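Local coordinates for protein hydrolase (PDB 2OBB) that binds magnesium and is probably a hydrolase of the haloacid dehalogenase (HAD) type, its precise reaction and substrate being unknown, at residues T5-F10 against L89-F94; K40-L45 against E67-N72; D11-E16 against I95-V100. All blocks are in the same frame, centred on the assembly; numbering follows the deposited sequence.

Overall arrangement
All three contacts follow one parallel sheet, ordered 70-71, 42-45, 5-8, 93-95. Interactions 1 and 2 lie side by side, centres about 8 Å apart: Ile-6 probably hydrogen-bonds strand 42-45 through both N and O, and Leu-89 CD1 packs on Ile-44 CG2 at 3.6 Å. Interaction 3 carries the strand pair of interaction 1 onward into the loops that hold magnesium, with Ala-7 O 2.8 Å from Ile-95 N. Interactions 1 and 3 both reach the ion, where Asp-9 OD2 and Asp-97 OD1 stand 2.9 Å apart, and both touch the second subunit. Interaction 2 lies farther off, the side chain of Leu-45 being about 10 Å from the metal.

Interaction 1. Residues T5-F10 against L89-F94; sequences TIAVDF and LKADLF. With MG (magnesium ion), chain B.
The Phe-94 ring has the methyl of Ala-91 over one face, offset toward the rim, while Ala-7 CB approaches CD2 obliquely at 3.6 Å. The ring sits where two strands pair in parallel in the Rossmann-like sheet expected of a HAD-type domain, Ile-6 beside Leu-93 and Ala-7 beside Phe-94. Ala-7, Ala-91, Phe-94 and Leu-89, which touches Ala-7 CB through CD1, make one apolar cluster; Ile-6 CG2 and Leu-93 CD2 meet on the other face of the sheet. Ala-7 N donates to Leu-93 O at 2.8 Å, nearly straight and in the carbonyl plane. At the start of strand 5-8, Thr-5 O receives Asp-92 N at 2.7 Å, plus a weak bond from Leu-93 N. The Asp-92 carboxylate turns toward Thr-5, CG beside its own backbone N (chi1 -63°). Asp-92 OD2 accepts Thr-5 N through the anti lone pair at 3.1 Å and 177°. Water 1 links that oxygen to Thr-5 OG1. Farther along the chain, Asp-9 sets CG anti to its backbone N, and OD1 forms a salt bridge with Lys-88 of the second subunit. Asp-9 OD2 binds magnesium at 2.1 Å.

Interaction 2. Residues K40-L45 against E67-N72; sequences KHRLIL and EFYAAN
Strand 42-45 runs parallel to the short, weakly bonded strand at 70-71, and three backbone bonds join the segments: Tyr-69 N to Leu-43 O, Leu-45 N to Ala-70 O and Asn-72 N to Leu-45 O, each 2.8 to 2.9 Å long. The first, from the loop residue Tyr-69, is the most bent, 131° at the hydrogen. Arg-42 and Tyr-69 lie side by side and point the same way. The arginine chain is extended from CG to NE, so CD sits over the ring centre, 3.8 Å from the centroid, and the guanidinium lies almost flat beyond it, planes 13° apart. CZ is displaced toward the phenol end in an off-centre cation-pi contact; NH1 passes over OH without a hydrogen bond. Ile-44 CG1 meets the ring edge at CD2. An alanine in place of Tyr-69 would probably leave the Arg-42 side chain less well fixed, since the face that carries its CD and guanidinium would be gone. Phe-68 lies on the other side of the sheet: Leu-45 CB stands over the middle of its ring, 3.8 Å from the centroid, and Leu-43 CB touches CD1. Asn-72 OD1 lies near Leu-45 O but accepts from Ser-47 N. With helix 51-62 packed on Phe-68, Leu-45 and Ala-71, the two strands form a beta-alpha-beta crossover unit of the parallel, Rossmann-like sheet.

Interaction 3. Residues D11-E16 against I95-V100; sequences DGTIVE and IDDRNV. With MG (magnesium ion), chain B.
Asp-11 presents its backbone O, not its carboxylate, to magnesium at 1.9 Å, within the DxDxT pattern typical of HAD-type hydrolases, here on the loop after strand 5-8. Its side chain leads elsewhere, and OD1 makes a salt bridge with Arg-49. Asp-97, from the loop after strand 93-95, reaches the same ion with OD1 at 2.1 Å; this oxygen and Asp-11 O are 3.1 Å apart, held together by the metal. Asp-9 OD2 and waters 2, 3 and 4 bring the ligands to six. Gly-12 follows with a positive phi of 87° and its O against Asp-97 CB at 3.2 Å. A side chain here would run into Asp-97 OD2 and the preceding carbonyl, so glycine lets the two loops close on each other. Thr-13 then turns its side chain on the second loop. OG1, beside its own backbone N (chi1 -56°), accepts Asp-97 N in a bent bond of 3.1 Å and also hydrogen-bonds Asp-9 OD2, a second-shell link between two metal-binding aspartates. CG2, anti to the backbone N, packs on Ile-95 CG2. Asp-97 holds CG in the crowded position between backbone N and carbonyl carbon (chi1 63°), which brings OD1 to the ion. Asp-96 OD1 takes Arg-98 N from above the carboxylate plane in an Asx turn, inside a type I turn from Asp-96 to Asn-99, and receives water 3; its OD2 pairs with Lys-88 of the second subunit. The magnesium ion is likely to keep the Asp-9 and Asp-97 carboxylates ionised. Water 4, bound to magnesium, donates to Asp-97 OD2 at 2.6 Å and accepts from Arg-98 NE.

Interaction 1. Residues T5-F10 against L89-F94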
# COMPACT_ATOMS: atom_id res chain seq x y z
N THR A 5 -3.64 13.08 2.08
CA THR A 5 -2.27 12.69 2.33
C THR A 5 -2.00 11.41 1.56
O THR A 5 -2.60 10.37 1.84
CB THR A 5 -2.05 12.46 3.83
OG1 THR A 5 -2.41 13.64 4.55
CG2 THR A 5 -0.59 12.10 4.12
N ILE A 6 -1.09 11.48 0.61
CA ILE A 6 -0.84 10.39 -0.33
C ILE A 6 0.55 9.84 -0.04
O ILE A 6 1.52 10.61 -0.07
CB ILE A 6 -0.90 10.94 -1.75
CG1 ILE A 6 -2.29 11.60 -1.99
CG2 ILE A 6 -0.61 9.85 -2.76
CD1 ILE A 6 -2.45 12.23 -3.31
N ALA A 7 0.64 8.52 0.24
CA ALA A 7 1.92 7.85 0.38
C ALA A 7 2.38 7.39 -0.99
O ALA A 7 1.64 6.71 -1.67
CB ALA A 7 1.79 6.67 1.32
N VAL A 8 3.59 7.75 -1.39
CA VAL A 8 4.09 7.34 -2.70
C VAL A 8 5.36 6.53 -2.58
O VAL A 8 6.37 6.98 -2.00
CB VAL A 8 4.30 8.54 -3.68
CG1 VAL A 8 4.48 8.03 -5.17
CG2 VAL A 8 3.14 9.52 -3.59
N ASP A 9 5.33 5.34 -3.17
CA ASP A 9 6.50 4.49 -3.19
C ASP A 9 7.54 5.10 -4.13
O ASP A 9 7.21 5.96 -4.95
CB ASP A 9 6.10 3.10 -3.63
CG ASP A 9 7.27 2.19 -3.80
OD1 ASP A 9 8.04 2.05 -2.85
OD2 ASP A 9 7.40 1.56 -4.88
N PHE A 10 8.80 4.68 -4.01
CA PHE A 10 9.80 5.19 -4.91
C PHE A 10 10.13 4.21 -6.03
O PHE A 10 9.74 4.46 -7.19
CB PHE A 10 11.05 5.62 -4.14
CG PHE A 10 12.08 6.29 -5.00
CD1 PHE A 10 11.81 7.53 -5.61
CD2 PHE A 10 13.34 5.72 -5.18
CE1 PHE A 10 12.79 8.18 -6.39
CE2 PHE A 10 14.32 6.37 -5.97
CZ PHE A 10 14.04 7.60 -6.57
N LEU A 89 2.07 4.16 7.92
CA LEU A 89 1.61 5.54 7.74
C LEU A 89 0.10 5.68 7.86
O LEU A 89 -0.65 4.76 7.49
CB LEU A 89 2.01 6.08 6.37
CG LEU A 89 3.49 6.32 6.11
CD1 LEU A 89 3.63 7.09 4.82
CD2 LEU A 89 4.19 7.01 7.27
N LYS A 90 -0.34 6.83 8.32
CA LYS A 90 -1.77 7.10 8.38
C LYS A 90 -2.31 7.75 7.10
O LYS A 90 -3.42 8.27 7.11
CB LYS A 90 -2.09 7.95 9.61
CG LYS A 90 -1.63 7.28 10.88
CD LYS A 90 -2.37 7.81 12.11
CE LYS A 90 -2.16 6.91 13.30
NZ LYS A 90 -0.80 7.13 13.82
N ALA A 91 -1.55 7.68 6.01
CA ALA A 91 -1.97 8.24 4.72
C ALA A 91 -3.43 7.92 4.30
O ALA A 91 -3.96 6.89 4.69
CB ALA A 91 -1.04 7.76 3.65
N ASP A 92 -4.04 8.77 3.48
CA ASP A 92 -5.40 8.50 2.95
C ASP A 92 -5.39 7.62 1.68
O ASP A 92 -6.42 7.01 1.30
CB ASP A 92 -6.09 9.84 2.62
CG ASP A 92 -6.29 10.70 3.86
OD1 ASP A 92 -6.85 10.17 4.85
OD2 ASP A 92 -5.86 11.87 3.86
N LEU A 93 -4.23 7.58 1.03
CA LEU A 93 -4.05 6.91 -0.24
C LEU A 93 -2.62 6.36 -0.34
O LEU A 93 -1.67 7.00 0.15
CB LEU A 93 -4.28 7.88 -1.38
CG LEU A 93 -4.69 7.31 -2.73
CD1 LEU A 93 -6.21 6.98 -2.68
CD2 LEU A 93 -4.36 8.29 -3.85
N PHE A 94 -2.48 5.20 -0.99
CA PHE A 94 -1.18 4.60 -1.24
C PHE A 94 -0.98 4.38 -2.75
O PHE A 94 -1.79 3.77 -3.43
CB PHE A 94 -1.06 3.28 -0.48
CG PHE A 94 -1.08 3.42 1.02
CD1 PHE A 94 -2.28 3.47 1.71
CD2 PHE A 94 0.10 3.53 1.72
CE1 PHE A 94 -2.31 3.59 3.11
CE2 PHE A 94 0.10 3.65 3.15
CZ PHE A 94 -1.10 3.67 3.84
MG MG B . 8.21 -0.25 -5.56
O HOH W 1 -4.70 13.41 5.56
O HOH W 2 9.51 -0.37 -4.03
O HOH W 3 6.90 -0.93 -4.02
O HOH W 4 8.75 -2.13 -6.34

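Interaction 2. Residues K40-L45 against E67-N72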
# COMPACT_ATOMS: atom_id res chain seq x y z
N LYS A 40 -3.21 20.73 -3.67
CA LYS A 40 -3.18 20.78 -2.19
C LYS A 40 -3.07 19.43 -1.48
O LYS A 40 -3.29 19.36 -0.26
CB LYS A 40 -4.36 21.58 -1.62
CG LYS A 40 -4.53 22.99 -2.17
CD LYS A 40 -3.24 23.82 -2.20
CE LYS A 40 -3.57 25.22 -2.75
NZ LYS A 40 -2.36 25.95 -3.23
N HIS A 41 -2.76 18.37 -2.22
CA HIS A 41 -2.55 17.06 -1.59
C HIS A 41 -1.18 17.11 -0.94
O HIS A 41 -0.32 17.88 -1.38
CB HIS A 41 -2.65 15.91 -2.62
CG HIS A 41 -4.01 15.78 -3.23
ND1 HIS A 41 -5.12 15.40 -2.51
CD2 HIS A 41 -4.45 16.03 -4.49
CE1 HIS A 41 -6.19 15.41 -3.29
NE2 HIS A 41 -5.81 15.79 -4.50
N ARG A 42 -0.99 16.31 0.11
CA ARG A 42 0.32 16.16 0.72
C ARG A 42 0.92 14.88 0.18
O ARG A 42 0.21 13.89 0.10
CB ARG A 42 0.21 16.05 2.23
CG ARG A 42 -0.13 17.33 2.94
CD ARG A 42 -0.33 17.04 4.41
NE ARG A 42 -0.45 18.29 5.16
CZ ARG A 42 -0.62 18.37 6.47
NH1 ARG A 42 -0.68 17.28 7.22
NH2 ARG A 42 -0.72 19.55 7.03
N LEU A 43 2.20 14.91 -0.19
CA LEU A 43 2.93 13.72 -0.62
C LEU A 43 3.89 13.29 0.45
O LEU A 43 4.70 14.08 0.93
CB LEU A 43 3.69 13.99 -1.92
CG LEU A 43 2.86 14.61 -3.06
CD1 LEU A 43 3.71 14.71 -4.33
CD2 LEU A 43 1.57 13.86 -3.34
N ILE A 44 3.82 12.03 0.83
CA ILE A 44 4.79 11.46 1.75
C ILE A 44 5.52 10.36 1.03
O ILE A 44 4.89 9.45 0.51
CB ILE A 44 4.12 10.91 3.03
CG1 ILE A 44 3.41 12.04 3.80
CG2 ILE A 44 5.13 10.22 3.93
CD1 ILE A 44 2.82 11.56 5.12
N LEU A 45 6.84 10.43 0.99
CA LEU A 45 7.63 9.34 0.44
C LEU A 45 7.55 8.13 1.36
O LEU A 45 7.71 8.26 2.59
CB LEU A 45 9.06 9.78 0.21
CG LEU A 45 9.93 8.80 -0.60
CD1 LEU A 45 9.36 8.56 -2.02
CD2 LEU A 45 11.35 9.39 -0.65
N GLU A 67 9.47 17.88 -3.74
CA GLU A 67 9.78 17.90 -2.31
C GLU A 67 8.60 17.38 -1.54
O GLU A 67 7.45 17.74 -1.85
CB GLU A 67 10.13 19.33 -1.88
CG GLU A 67 11.46 19.42 -1.18
CD GLU A 67 12.16 20.78 -1.35
OE1 GLU A 67 11.51 21.85 -1.16
OE2 GLU A 67 13.37 20.76 -1.66
N PHE A 68 8.88 16.53 -0.55
CA PHE A 68 7.85 15.80 0.17
C PHE A 68 7.39 16.48 1.45
O PHE A 68 8.18 17.12 2.13
CB PHE A 68 8.31 14.36 0.43
CG PHE A 68 8.43 13.55 -0.82
CD1 PHE A 68 7.29 13.05 -1.44
CD2 PHE A 68 9.67 13.36 -1.42
CE1 PHE A 68 7.39 12.35 -2.62
CE2 PHE A 68 9.78 12.66 -2.61
CZ PHE A 68 8.65 12.16 -3.20
N TYR A 69 6.10 16.34 1.77
CA TYR A 69 5.61 16.76 3.08
C TYR A 69 6.44 16.09 4.15
O TYR A 69 6.76 16.71 5.17
CB TYR A 69 4.14 16.42 3.33
CG TYR A 69 3.64 16.81 4.71
CD1 TYR A 69 3.45 18.16 5.07
CD2 TYR A 69 3.33 15.85 5.65
CE1 TYR A 69 2.98 18.52 6.35
CE2 TYR A 69 2.86 16.19 6.92
CZ TYR A 69 2.68 17.52 7.26
OH TYR A 69 2.22 17.82 8.52
N ALA A 70 6.74 14.80 3.92
CA ALA A 70 7.65 14.01 4.78
C ALA A 70 8.12 12.75 4.08
O ALA A 70 7.59 12.40 3.03
CB ALA A 70 6.99 13.65 6.15
N ALA A 71 9.11 12.09 4.69
CA ALA A 71 9.69 10.83 4.21
C ALA A 71 9.63 9.77 5.31
O ALA A 71 10.33 9.87 6.34
CB ALA A 71 11.15 11.02 3.81
N ASN A 72 8.79 8.77 5.07
CA ASN A 72 8.63 7.61 5.95
C ASN A 72 8.24 8.04 7.36
O ASN A 72 8.54 7.36 8.34
CB ASN A 72 9.89 6.73 5.95
CG ASN A 72 10.20 6.15 4.58
OD1 ASN A 72 9.34 6.11 3.69
ND2 ASN A 72 11.44 5.72 4.38

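Interaction 3. Residues D11-E16 against I95-V100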
# COMPACT_ATOMS: atom_id res chain seq x y z
N ASP A 11 10.84 3.11 -5.71
CA ASP A 11 11.29 2.17 -6.75
C ASP A 11 10.15 1.38 -7.41
O ASP A 11 9.36 0.69 -6.73
CB ASP A 11 12.34 1.21 -6.21
CG ASP A 11 13.48 1.91 -5.51
OD1 ASP A 11 14.41 2.39 -6.20
OD2 ASP A 11 13.44 1.97 -4.27
N GLY A 12 10.09 1.47 -8.73
CA GLY A 12 9.04 0.82 -9.51
C GLY A 12 7.80 1.69 -9.63
O GLY A 12 6.87 1.34 -10.35
N THR A 13 7.78 2.81 -8.91
CA THR A 13 6.64 3.70 -8.86
C THR A 13 6.93 5.07 -9.47
O THR A 13 6.20 5.53 -10.33
CB THR A 13 6.14 3.89 -7.40
OG1 THR A 13 5.86 2.61 -6.84
CG2 THR A 13 4.86 4.75 -7.34
N ILE A 14 7.97 5.74 -8.96
CA ILE A 14 8.42 7.03 -9.47
C ILE A 14 9.55 6.81 -10.50
O ILE A 14 9.65 7.54 -11.50
CB ILE A 14 8.91 7.96 -8.31
CG1 ILE A 14 7.74 8.38 -7.39
CG2 ILE A 14 9.59 9.24 -8.84
CD1 ILE A 14 8.15 9.21 -6.20
N VAL A 15 10.41 5.80 -10.24
CA VAL A 15 11.47 5.40 -11.17
C VAL A 15 11.37 3.92 -11.49
O VAL A 15 10.80 3.18 -10.70
CB VAL A 15 12.88 5.71 -10.62
CG1 VAL A 15 13.09 7.19 -10.54
CG2 VAL A 15 13.11 5.04 -9.24
N GLU A 16 11.93 3.49 -12.62
CA GLU A 16 12.12 2.06 -12.87
C GLU A 16 12.89 1.47 -11.70
O GLU A 16 13.74 2.15 -11.10
CB GLU A 16 12.95 1.80 -14.12
CG GLU A 16 12.63 2.67 -15.26
CD GLU A 16 11.80 1.97 -16.27
OE1 GLU A 16 10.65 1.56 -15.92
OE2 GLU A 16 12.31 1.84 -17.41
N ILE A 95 0.12 4.89 -3.26
CA ILE A 95 0.49 4.66 -4.64
C ILE A 95 1.75 3.84 -4.57
O ILE A 95 2.79 4.33 -4.11
CB ILE A 95 0.74 5.99 -5.41
CG1 ILE A 95 -0.50 6.89 -5.31
CG2 ILE A 95 1.14 5.70 -6.90
CD1 ILE A 95 -0.33 8.27 -5.94
N ASP A 96 1.66 2.59 -5.03
CA ASP A 96 2.73 1.62 -4.87
C ASP A 96 2.69 0.58 -6.00
O ASP A 96 1.63 0.00 -6.30
CB ASP A 96 2.54 0.94 -3.54
CG ASP A 96 3.81 0.33 -3.01
OD1 ASP A 96 4.45 -0.38 -3.82
OD2 ASP A 96 4.09 0.51 -1.76
N ASP A 97 3.82 0.31 -6.63
CA ASP A 97 3.77 -0.63 -7.78
C ASP A 97 3.50 -2.04 -7.29
O ASP A 97 3.18 -2.90 -8.08
CB ASP A 97 5.04 -0.58 -8.61
CG ASP A 97 6.25 -1.01 -7.82
OD1 ASP A 97 6.50 -0.42 -6.75
OD2 ASP A 97 6.95 -1.96 -8.26
N ARG A 98 3.61 -2.27 -5.98
CA ARG A 98 3.32 -3.59 -5.41
C ARG A 98 1.91 -3.71 -4.84
O ARG A 98 1.56 -4.71 -4.25
CB ARG A 98 4.33 -4.00 -4.36
CG ARG A 98 5.73 -4.09 -4.94
CD ARG A 98 6.71 -4.56 -3.87
NE ARG A 98 8.09 -4.43 -4.29
CZ ARG A 98 9.10 -5.11 -3.74
NH1 ARG A 98 8.90 -5.97 -2.73
NH2 ARG A 98 10.32 -4.92 -4.21
N ASN A 99 1.10 -2.68 -5.05
CA ASN A 99 -0.34 -2.81 -4.79
C ASN A 99 -0.93 -3.91 -5.64
O ASN A 99 -0.61 -4.06 -6.83
CB ASN A 99 -1.05 -1.48 -5.06
CG ASN A 99 -0.73 -0.43 -3.99
OD1 ASN A 99 -0.13 -0.74 -2.97
ND2 ASN A 99 -1.12 0.79 -4.23
N VAL A 100 -1.78 -4.73 -5.03
CA VAL A 100 -2.40 -5.80 -5.80
C VAL A 100 -3.10 -5.22 -7.05
O VAL A 100 -3.69 -4.15 -6.97
CB VAL A 100 -3.32 -6.68 -4.92
CG1 VAL A 100 -4.57 -5.94 -4.51
CG2 VAL A 100 -3.66 -7.97 -5.65
MG MG B . 8.21 -0.25 -5.56
O HOH W 3 6.90 -0.93 -4.02
O HOH W 4 8.75 -2.13 -6.34
O HOH W 2 9.51 -0.37 -4.03